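PDB 5EUH: putative GGDEF domain membrane protein from Pseudomonas fluorescens, which probably makes the second messenger cyclic di-GMP from two molecules of GTP through its GGDEF domain, the part present here with cyclic di-GMP bound. Local coordinates for residues L19-K31 and W130-L142. Residues are numbered along the deposited sequence; the frame is centred on the assembly and turned at random.
With SO4 (sulfate ion), chain F.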
ATOM      1  N   LEU A  19      -9.583  -8.400   5.360  1.00 27.36           N
ATOM      2  CA  LEU A  19      -8.955  -7.874   6.565  1.00 27.06           C
ATOM      3  C   LEU A  19      -9.757  -8.216   7.812  1.00 27.00           C
ATOM      4  O   LEU A  19      -9.175  -8.429   8.880  1.00 26.69           O
ATOM      5  CB  LEU A  19      -8.774  -6.362   6.441  1.00 27.39           C
ATOM      6  CG  LEU A  19      -8.066  -5.657   7.595  1.00 27.22           C
ATOM      7  CD1 LEU A  19      -6.706  -6.283   7.861  1.00 26.76           C
ATOM      8  CD2 LEU A  19      -7.925  -4.182   7.284  1.00 27.70           C
ATOM      9  N   ARG A  20     -11.086  -8.274   7.702  1.00 28.86           N
ATOM     10  CA  ARG A  20     -11.897  -8.660   8.850  1.00 27.50           C
ATOM     11  C   ARG A  20     -11.625 -10.102   9.253  1.00 30.97           C
ATOM     12  O   ARG A  20     -11.515 -10.412  10.444  1.00 37.24           O
ATOM     13  CB  ARG A  20     -13.380  -8.463   8.542  1.00 28.13           C
ATOM     14  CG  ARG A  20     -13.831  -7.016   8.582  1.00 30.58           C
ATOM     15  CD  ARG A  20     -15.345  -6.910   8.542  1.00 35.06           C
ATOM     16  NE  ARG A  20     -15.889  -7.266   7.238  1.00 37.73           N
ATOM     17  CZ  ARG A  20     -16.183  -6.383   6.289  1.00 37.26           C
ATOM     18  NH1 ARG A  20     -15.984  -5.091   6.503  1.00 31.97           N
ATOM     19  NH2 ARG A  20     -16.678  -6.792   5.130  1.00 38.86           N
ATOM     20  N   HIS A  21     -11.512 -11.000   8.272  1.00 33.18           N
ATOM     21  CA  HIS A  21     -11.218 -12.396   8.575  1.00 26.96           C
ATOM     22  C   HIS A  21      -9.780 -12.567   9.046  1.00 26.48           C
ATOM     23  O   HIS A  21      -9.519 -13.300  10.005  1.00 26.38           O
ATOM     24  CB  HIS A  21     -11.499 -13.264   7.351  1.00 52.76           C
ATOM     25  CG  HIS A  21     -12.955 -13.413   7.044  1.00 62.33           C
ATOM     26  ND1 HIS A  21     -13.456 -13.371   5.761  1.00 73.03           N
ATOM     27  CD2 HIS A  21     -14.020 -13.602   7.857  1.00 72.98           C
ATOM     28  CE1 HIS A  21     -14.768 -13.527   5.798  1.00 75.13           C
ATOM     29  NE2 HIS A  21     -15.135 -13.670   7.059  1.00 76.32           N
ATOM     30  N   GLU A  22      -8.835 -11.894   8.389  1.00 26.55           N
ATOM     31  CA  GLU A  22      -7.449 -11.947   8.835  1.00 30.64           C
ATOM     32  C   GLU A  22      -7.269 -11.304  10.202  1.00 32.54           C
ATOM     33  O   GLU A  22      -6.287 -11.599  10.890  1.00 30.68           O
ATOM     34  CB  GLU A  22      -6.544 -11.265   7.812  1.00 33.39           C
ATOM     35  CG  GLU A  22      -5.109 -11.734   7.865  1.00 36.85           C
ATOM     36  CD  GLU A  22      -4.963 -13.189   7.467  1.00 25.65           C
ATOM     37  OE1 GLU A  22      -4.371 -13.964   8.246  1.00 25.52           O
ATOM     38  OE2 GLU A  22      -5.434 -13.556   6.371  1.00 25.85           O
ATOM     39  N   TRP A  23      -8.194 -10.433  10.605  1.00 35.81           N
ATOM     40  CA  TRP A  23      -8.134  -9.830  11.932  1.00 26.20           C
ATOM     41  C   TRP A  23      -8.410 -10.863  13.016  1.00 26.26           C
ATOM     42  O   TRP A  23      -7.597 -11.056  13.928  1.00 26.17           O
ATOM     43  CB  TRP A  23      -9.129  -8.673  12.023  1.00 26.57           C
ATOM     44  CG  TRP A  23      -9.294  -8.143  13.406  1.00 26.78           C
ATOM     45  CD1 TRP A  23     -10.349  -8.349  14.242  1.00 27.14           C
ATOM     46  CD2 TRP A  23      -8.365  -7.328  14.126  1.00 26.75           C
ATOM     47  NE1 TRP A  23     -10.138  -7.710  15.435  1.00 30.97           N
ATOM     48  CE2 TRP A  23      -8.925  -7.075  15.390  1.00 27.12           C
ATOM     49  CE3 TRP A  23      -7.114  -6.786  13.822  1.00 26.56           C
ATOM     50  CZ2 TRP A  23      -8.281  -6.303  16.350  1.00 27.26           C
ATOM     51  CZ3 TRP A  23      -6.475  -6.022  14.775  1.00 39.02           C
ATOM     52  CH2 TRP A  23      -7.059  -5.786  16.024  1.00 33.77           C
ATOM     53  N   PHE A  24      -9.562 -11.536  12.935  1.00 26.53           N
ATOM     54  CA  PHE A  24      -9.917 -12.532  13.941  1.00 26.75           C
ATOM     55  C   PHE A  24      -8.934 -13.691  13.954  1.00 26.53           C
ATOM     56  O   PHE A  24      -8.763 -14.347  14.987  1.00 26.72           O
ATOM     57  CB  PHE A  24     -11.330 -13.056  13.694  1.00 27.20           C
ATOM     58  CG  PHE A  24     -12.399 -12.028  13.893  1.00 42.45           C
ATOM     59  CD1 PHE A  24     -12.751 -11.615  15.165  1.00 43.59           C
ATOM     60  CD2 PHE A  24     -13.056 -11.478  12.811  1.00 43.22           C
ATOM     61  CE1 PHE A  24     -13.737 -10.671  15.350  1.00 38.41           C
ATOM     62  CE2 PHE A  24     -14.040 -10.532  12.991  1.00 40.01           C
ATOM     63  CZ  PHE A  24     -14.381 -10.129  14.261  1.00 38.41           C
ATOM     64  N   ARG A  25      -8.292 -13.965  12.820  1.00 26.24           N
ATOM     65  CA  ARG A  25      -7.295 -15.026  12.779  1.00 27.61           C
ATOM     66  C   ARG A  25      -6.076 -14.648  13.611  1.00 28.98           C
ATOM     67  O   ARG A  25      -5.599 -15.440  14.431  1.00 29.41           O
ATOM     68  CB  ARG A  25      -6.903 -15.314  11.330  1.00 25.92           C
ATOM     69  CG  ARG A  25      -6.294 -16.684  11.108  1.00 25.97           C
ATOM     70  CD  ARG A  25      -5.722 -16.811   9.712  1.00 27.76           C
ATOM     71  NE  ARG A  25      -5.112 -18.118   9.492  1.00 34.83           N
ATOM     72  CZ  ARG A  25      -5.440 -18.939   8.500  1.00 35.95           C
ATOM     73  NH1 ARG A  25      -6.372 -18.587   7.626  1.00 35.26           N
ATOM     74  NH2 ARG A  25      -4.834 -20.111   8.381  1.00 26.39           N
ATOM     75  N   ALA A  26      -5.571 -13.425  13.426  1.00 26.11           N
ATOM     76  CA  ALA A  26      -4.422 -12.967  14.198  1.00 25.73           C
ATOM     77  C   ALA A  26      -4.750 -12.841  15.679  1.00 26.03           C
ATOM     78  O   ALA A  26      -3.852 -12.933  16.521  1.00 26.14           O
ATOM     79  CB  ALA A  26      -3.920 -11.632  13.650  1.00 25.61           C
ATOM     80  N   GLN A  27      -6.023 -12.619  16.017  1.00 26.26           N
ATOM     81  CA  GLN A  27      -6.415 -12.575  17.421  1.00 26.67           C
ATOM     82  C   GLN A  27      -6.152 -13.910  18.103  1.00 33.91           C
ATOM     83  O   GLN A  27      -5.790 -13.952  19.283  1.00 27.27           O
ATOM     84  CB  GLN A  27      -7.889 -12.195  17.547  1.00 38.37           C
ATOM     85  CG  GLN A  27      -8.237 -10.819  17.012  1.00 40.48           C
ATOM     86  CD  GLN A  27      -7.606  -9.703  17.814  1.00 35.69           C
ATOM     87  OE1 GLN A  27      -7.940  -9.495  18.981  1.00 27.46           O
ATOM     88  NE2 GLN A  27      -6.684  -8.977  17.193  1.00 26.75           N
ATOM     89  N   ARG A  28      -6.333 -15.013  17.374  1.00 32.46           N
ATOM     90  CA  ARG A  28      -6.073 -16.334  17.934  1.00 27.20           C
ATOM     91  C   ARG A  28      -4.603 -16.712  17.808  1.00 32.40           C
ATOM     92  O   ARG A  28      -3.989 -17.172  18.775  1.00 41.25           O
ATOM     93  CB  ARG A  28      -6.957 -17.380  17.250  1.00 27.35           C
ATOM     94  CG  ARG A  28      -6.392 -18.796  17.298  1.00 41.33           C
ATOM     95  CD  ARG A  28      -7.443 -19.852  16.979  1.00 33.15           C
ATOM     96  NE  ARG A  28      -8.317 -20.110  18.119  1.00 31.27           N
ATOM     97  CZ  ARG A  28      -8.055 -20.998  19.071  1.00 29.32           C
ATOM     98  NH1 ARG A  28      -6.942 -21.716  19.022  1.00 29.31           N
ATOM     99  NH2 ARG A  28      -8.903 -21.168  20.074  1.00 30.05           N
ATOM    100  N   SER A  29      -4.020 -16.524  16.623  1.00 26.57           N
ATOM    101  CA  SER A  29      -2.643 -16.959  16.416  1.00 27.35           C
ATOM    102  C   SER A  29      -1.654 -16.086  17.174  1.00 30.12           C
ATOM    103  O   SER A  29      -0.572 -16.556  17.540  1.00 33.17           O
ATOM    104  CB  SER A  29      -2.310 -16.970  14.924  1.00 28.05           C
ATOM    105  OG  SER A  29      -2.372 -15.673  14.363  1.00 25.84           O
ATOM    106  N   GLY A  30      -2.003 -14.828  17.428  1.00 28.28           N
ATOM    107  CA  GLY A  30      -1.069 -13.925  18.069  1.00 32.28           C
ATOM    108  C   GLY A  30       0.062 -13.473  17.180  1.00 34.08           C
ATOM    109  O   GLY A  30       1.077 -12.986  17.682  1.00 35.36           O
ATOM    110  N   LYS A  31      -0.081 -13.624  15.874  1.00 31.46           N
ATOM    111  CA  LYS A  31       0.939 -13.237  14.910  1.00 28.44           C
ATOM    112  C   LYS A  31       0.723 -11.796  14.459  1.00 33.55           C
ATOM    113  O   LYS A  31      -0.420 -11.376  14.262  1.00 36.64           O
ATOM    114  CB  LYS A  31       0.906 -14.156  13.694  1.00 32.13           C
ATOM    115  CG  LYS A  31       0.918 -15.632  14.034  1.00 25.92           C
ATOM    116  CD  LYS A  31       2.272 -16.258  13.773  1.00 58.64           C
ATOM    117  CE  LYS A  31       2.164 -17.773  13.778  1.00 85.24           C
ATOM    118  NZ  LYS A  31       3.471 -18.440  13.524  1.00 86.70           N
ATOM    119  N   TRP A 130      -0.447  -4.543  14.162  1.00 30.62           N
ATOM    120  CA  TRP A 130      -1.030  -5.099  15.375  1.00 31.00           C
ATOM    121  C   TRP A 130      -0.126  -6.205  15.899  1.00 31.12           C
ATOM    122  O   TRP A 130       0.360  -7.032  15.123  1.00 34.10           O
ATOM    123  CB  TRP A 130      -2.432  -5.644  15.102  1.00 34.82           C
ATOM    124  CG  TRP A 130      -3.050  -6.319  16.283  1.00 41.15           C
ATOM    125  CD1 TRP A 130      -3.848  -5.746  17.226  1.00 40.10           C
ATOM    126  CD2 TRP A 130      -2.923  -7.697  16.648  1.00 41.66           C
ATOM    127  NE1 TRP A 130      -4.224  -6.680  18.159  1.00 39.75           N
ATOM    128  CE2 TRP A 130      -3.668  -7.888  17.826  1.00 42.64           C
ATOM    129  CE3 TRP A 130      -2.248  -8.790  16.094  1.00 30.95           C
ATOM    130  CZ2 TRP A 130      -3.760  -9.124  18.458  1.00 32.29           C
ATOM    131  CZ3 TRP A 130      -2.338 -10.011  16.723  1.00 31.31           C
ATOM    132  CH2 TRP A 130      -3.087 -10.171  17.891  1.00 31.97           C
ATOM    133  N   THR A 131       0.110  -6.216  17.206  1.00 32.63           N
ATOM    134  CA  THR A 131       0.893  -7.266  17.833  1.00 32.16           C
ATOM    135  C   THR A 131       0.068  -7.926  18.929  1.00 32.67           C
ATOM    136  O   THR A 131      -0.974  -7.414  19.344  1.00 32.87           O
ATOM    137  CB  THR A 131       2.216  -6.731  18.399  1.00 32.79           C
ATOM    138  OG1 THR A 131       1.954  -5.803  19.457  1.00 35.91           O
ATOM    139  CG2 THR A 131       3.023  -6.043  17.307  1.00 32.45           C
ATOM    140  N   ALA A 132       0.553  -9.078  19.397  1.00 33.03           N
ATOM    141  CA  ALA A 132      -0.262  -9.934  20.254  1.00 33.56           C
ATOM    142  C   ALA A 132      -0.627  -9.269  21.576  1.00 34.50           C
ATOM    143  O   ALA A 132      -1.657  -9.601  22.172  1.00 34.96           O
ATOM    144  CB  ALA A 132       0.460 -11.252  20.512  1.00 38.56           C
ATOM    145  N   THR A 133       0.184  -8.328  22.045  1.00 34.95           N
ATOM    146  CA  THR A 133      -0.084  -7.628  23.294  1.00 36.03           C
ATOM    147  C   THR A 133      -0.787  -6.292  23.089  1.00 35.90           C
ATOM    148  O   THR A 133      -1.141  -5.640  24.073  1.00 41.84           O
ATOM    149  CB  THR A 133       1.220  -7.418  24.069  1.00 36.93           C
ATOM    150  OG1 THR A 133       2.229  -6.932  23.176  1.00 48.06           O
ATOM    151  CG2 THR A 133       1.693  -8.733  24.662  1.00 38.86           C
ATOM    152  N   SER A 134      -1.011  -5.880  21.844  1.00 34.87           N
ATOM    153  CA  SER A 134      -1.703  -4.627  21.586  1.00 34.84           C
ATOM    154  C   SER A 134      -3.185  -4.754  21.916  1.00 35.12           C
ATOM    155  O   SER A 134      -3.776  -5.833  21.829  1.00 34.92           O
ATOM    156  CB  SER A 134      -1.525  -4.210  20.127  1.00 33.80           C
ATOM    157  OG  SER A 134      -2.262  -3.038  19.836  1.00 35.34           O
ATOM    158  N   GLU A 135      -3.786  -3.631  22.302  1.00 41.54           N
ATOM    159  CA  GLU A 135      -5.192  -3.582  22.669  1.00 40.63           C
ATOM    160  C   GLU A 135      -6.044  -2.843  21.651  1.00 42.71           C
ATOM    161  O   GLU A 135      -7.247  -2.679  21.873  1.00 54.06           O
ATOM    162  CB  GLU A 135      -5.356  -2.929  24.046  1.00 49.07           C
ATOM    163  CG  GLU A 135      -4.901  -3.800  25.200  1.00 64.49           C
ATOM    164  CD  GLU A 135      -6.030  -4.629  25.778  1.00 76.11           C
ATOM    165  OE1 GLU A 135      -7.148  -4.093  25.919  1.00 86.98           O
ATOM    166  OE2 GLU A 135      -5.801  -5.816  26.093  1.00 76.16           O
ATOM    167  N   ILE A 136      -5.461  -2.399  20.541  1.00 34.85           N
ATOM    168  CA  ILE A 136      -6.197  -1.618  19.555  1.00 34.50           C
ATOM    169  C   ILE A 136      -7.213  -2.510  18.856  1.00 33.99           C
ATOM    170  O   ILE A 136      -7.191  -3.736  19.009  1.00 33.77           O
ATOM    171  CB  ILE A 136      -5.247  -0.967  18.533  1.00 33.86           C
ATOM    172  CG1 ILE A 136      -4.602  -2.035  17.654  1.00 32.88           C
ATOM    173  CG2 ILE A 136      -4.189  -0.146  19.247  1.00 36.28           C
ATOM    174  CD1 ILE A 136      -3.740  -1.470  16.554  1.00 32.37           C
ATOM    175  N   SER A 137      -8.108  -1.901  18.093  1.00 33.93           N
ATOM    176  CA  SER A 137      -9.115  -2.610  17.324  1.00 33.58           C
ATOM    177  C   SER A 137      -8.756  -2.551  15.844  1.00 32.69           C
ATOM    178  O   SER A 137      -7.725  -2.004  15.448  1.00 32.35           O
ATOM    179  CB  SER A 137     -10.502  -2.022  17.578  1.00 34.44           C
ATOM    180  OG  SER A 137     -10.611  -0.731  17.012  1.00 34.59           O
ATOM    181  N   LEU A 138      -9.628  -3.127  15.017  1.00 32.46           N
ATOM    182  CA  LEU A 138      -9.374  -3.130  13.583  1.00 31.80           C
ATOM    183  C   LEU A 138      -9.537  -1.735  12.995  1.00 32.05           C
ATOM    184  O   LEU A 138      -8.785  -1.342  12.096  1.00 31.66           O
ATOM    185  CB  LEU A 138     -10.302  -4.125  12.891  1.00 31.70           C
ATOM    186  CG  LEU A 138     -10.043  -4.370  11.404  1.00 31.16           C
ATOM    187  CD1 LEU A 138      -8.605  -4.815  11.180  1.00 30.55           C
ATOM    188  CD2 LEU A 138     -11.020  -5.400  10.868  1.00 31.28           C
ATOM    189  N   GLU A 139     -10.510  -0.971  13.493  1.00 32.84           N
ATOM    190  CA  GLU A 139     -10.691   0.393  13.013  1.00 33.27           C
ATOM    191  C   GLU A 139      -9.509   1.269  13.402  1.00 33.32           C
ATOM    192  O   GLU A 139      -9.088   2.136  12.629  1.00 33.34           O
ATOM    193  CB  GLU A 139     -11.993   0.971  13.561  1.00 51.84           C
ATOM    194  CG  GLU A 139     -12.315   2.359  13.049  1.00 58.73           C
ATOM    195  CD  GLU A 139     -13.537   2.949  13.716  1.00 74.74           C
ATOM    196  OE1 GLU A 139     -14.031   2.341  14.688  1.00 83.74           O
ATOM    197  OE2 GLU A 139     -14.005   4.016  13.268  1.00 76.10           O
ATOM    198  N   GLN A 140      -8.958   1.053  14.598  1.00 33.49           N
ATOM    199  CA  GLN A 140      -7.778   1.798  15.012  1.00 33.66           C
ATOM    200  C   GLN A 140      -6.548   1.386  14.213  1.00 39.80           C
ATOM    201  O   GLN A 140      -5.659   2.211  13.978  1.00 37.67           O
ATOM    202  CB  GLN A 140      -7.541   1.606  16.509  1.00 34.23           C
ATOM    203  CG  GLN A 140      -8.771   1.899  17.350  1.00 48.86           C
ATOM    204  CD  GLN A 140      -8.481   1.932  18.834  1.00 44.97           C
ATOM    205  OE1 GLN A 140      -8.201   0.904  19.450  1.00 39.81           O
ATOM    206  NE2 GLN A 140      -8.550   3.120  19.419  1.00 49.55           N
ATOM    207  N   LEU A 141      -6.484   0.124  13.786  1.00 37.11           N
ATOM    208  CA  LEU A 141      -5.372  -0.332  12.960  1.00 31.48           C
ATOM    209  C   LEU A 141      -5.402   0.329  11.587  1.00 31.39           C
ATOM    210  O   LEU A 141      -4.369   0.780  11.081  1.00 31.36           O
ATOM    211  CB  LEU A 141      -5.415  -1.853  12.823  1.00 30.93           C
ATOM    212  CG  LEU A 141      -4.249  -2.497  12.075  1.00 30.42           C
ATOM    213  CD1 LEU A 141      -3.011  -2.528  12.951  1.00 30.58           C
ATOM    214  CD2 LEU A 141      -4.617  -3.887  11.606  1.00 30.01           C
ATOM    215  N   LEU A 142      -6.581   0.385  10.967  1.00 31.49           N
ATOM    216  CA  LEU A 142      -6.713   1.072   9.687  1.00 31.62           C
ATOM    217  C   LEU A 142      -6.487   2.569   9.839  1.00 37.13           C
ATOM    218  O   LEU A 142      -5.924   3.212   8.946  1.00 39.78           O
ATOM    219  CB  LEU A 142      -8.092   0.800   9.090  1.00 31.77           C
ATOM    220  CG  LEU A 142      -8.320  -0.580   8.477  1.00 31.26           C
ATOM    221  CD1 LEU A 142      -9.699  -1.101   8.838  1.00 33.17           C
ATOM    222  CD2 LEU A 142      -8.156  -0.506   6.970  1.00 31.26           C
TER
HETATM  223  S   SO4 F 602     -17.892 -10.433   6.494  1.00 97.92           S
HETATM  224  O1  SO4 F 602     -16.916 -10.702   7.545  1.00 98.99           O
HETATM  225  O2  SO4 F 602     -17.991 -11.593   5.615  1.00 99.25           O
HETATM  226  O3  SO4 F 602     -19.195 -10.162   7.095  1.00 95.10           O
HETATM  227  O4  SO4 F 602     -17.464  -9.273   5.721  1.00103.36           O
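Trp23 and Trp130 form a T-shaped (edge-to-face) pair at the heart of this contact. The six-membered ring of Trp23 presents its edge to the face of the five-membered ring of Trp130, with centroids 4.7 Å apart and planes at 68°. With CG anti to the backbone N (chi1 171°), the Trp23 indole extends toward 130-142, where its CH2 meets Trp130 CD1 and Ile136 O lies at the ring edge, in plane.

Leu138 makes a CH-pi contact over one face of Trp23, its CB 4.0 Å from the centroid of the five-membered ring; the Gln27 amide nitrogen lies over the opposite face, offset toward the rim. The Gln27 chain, bent at chi2, also sets NE2 3.2 Å from Trp130 CZ2, with amide and ring planes 53° apart.

Apolar packing extends the contact at the leucine end. Leu138 CD1 lies 3.7 Å from Leu19 CG, and Leu19 CD2 meets Leu142 CD2 tip to tip, also at 3.7 Å. Ala26 CB rests 3.8 Å from Trp130 CZ3, and the O of Gly30, which leaves the helix with positive phi, touches Ala132 CB at 3.4 Å.

Ser137 and Gln140 form a capping box at the start of helix 138-154: Ser137 N donates in plane to a lone pair of Gln140 OE1, and Gln140 N returns a weak bond to Ser137 OG.

Within the GGDEF domain the contact joins helix 12-29 to the end of strand 123-130, the loop after it and the start of helix 138-154. Trp130 pairs through its backbone with Leu33, and Leu19, Leu141 and Leu142 pack on Leu35 of central strand 33-40.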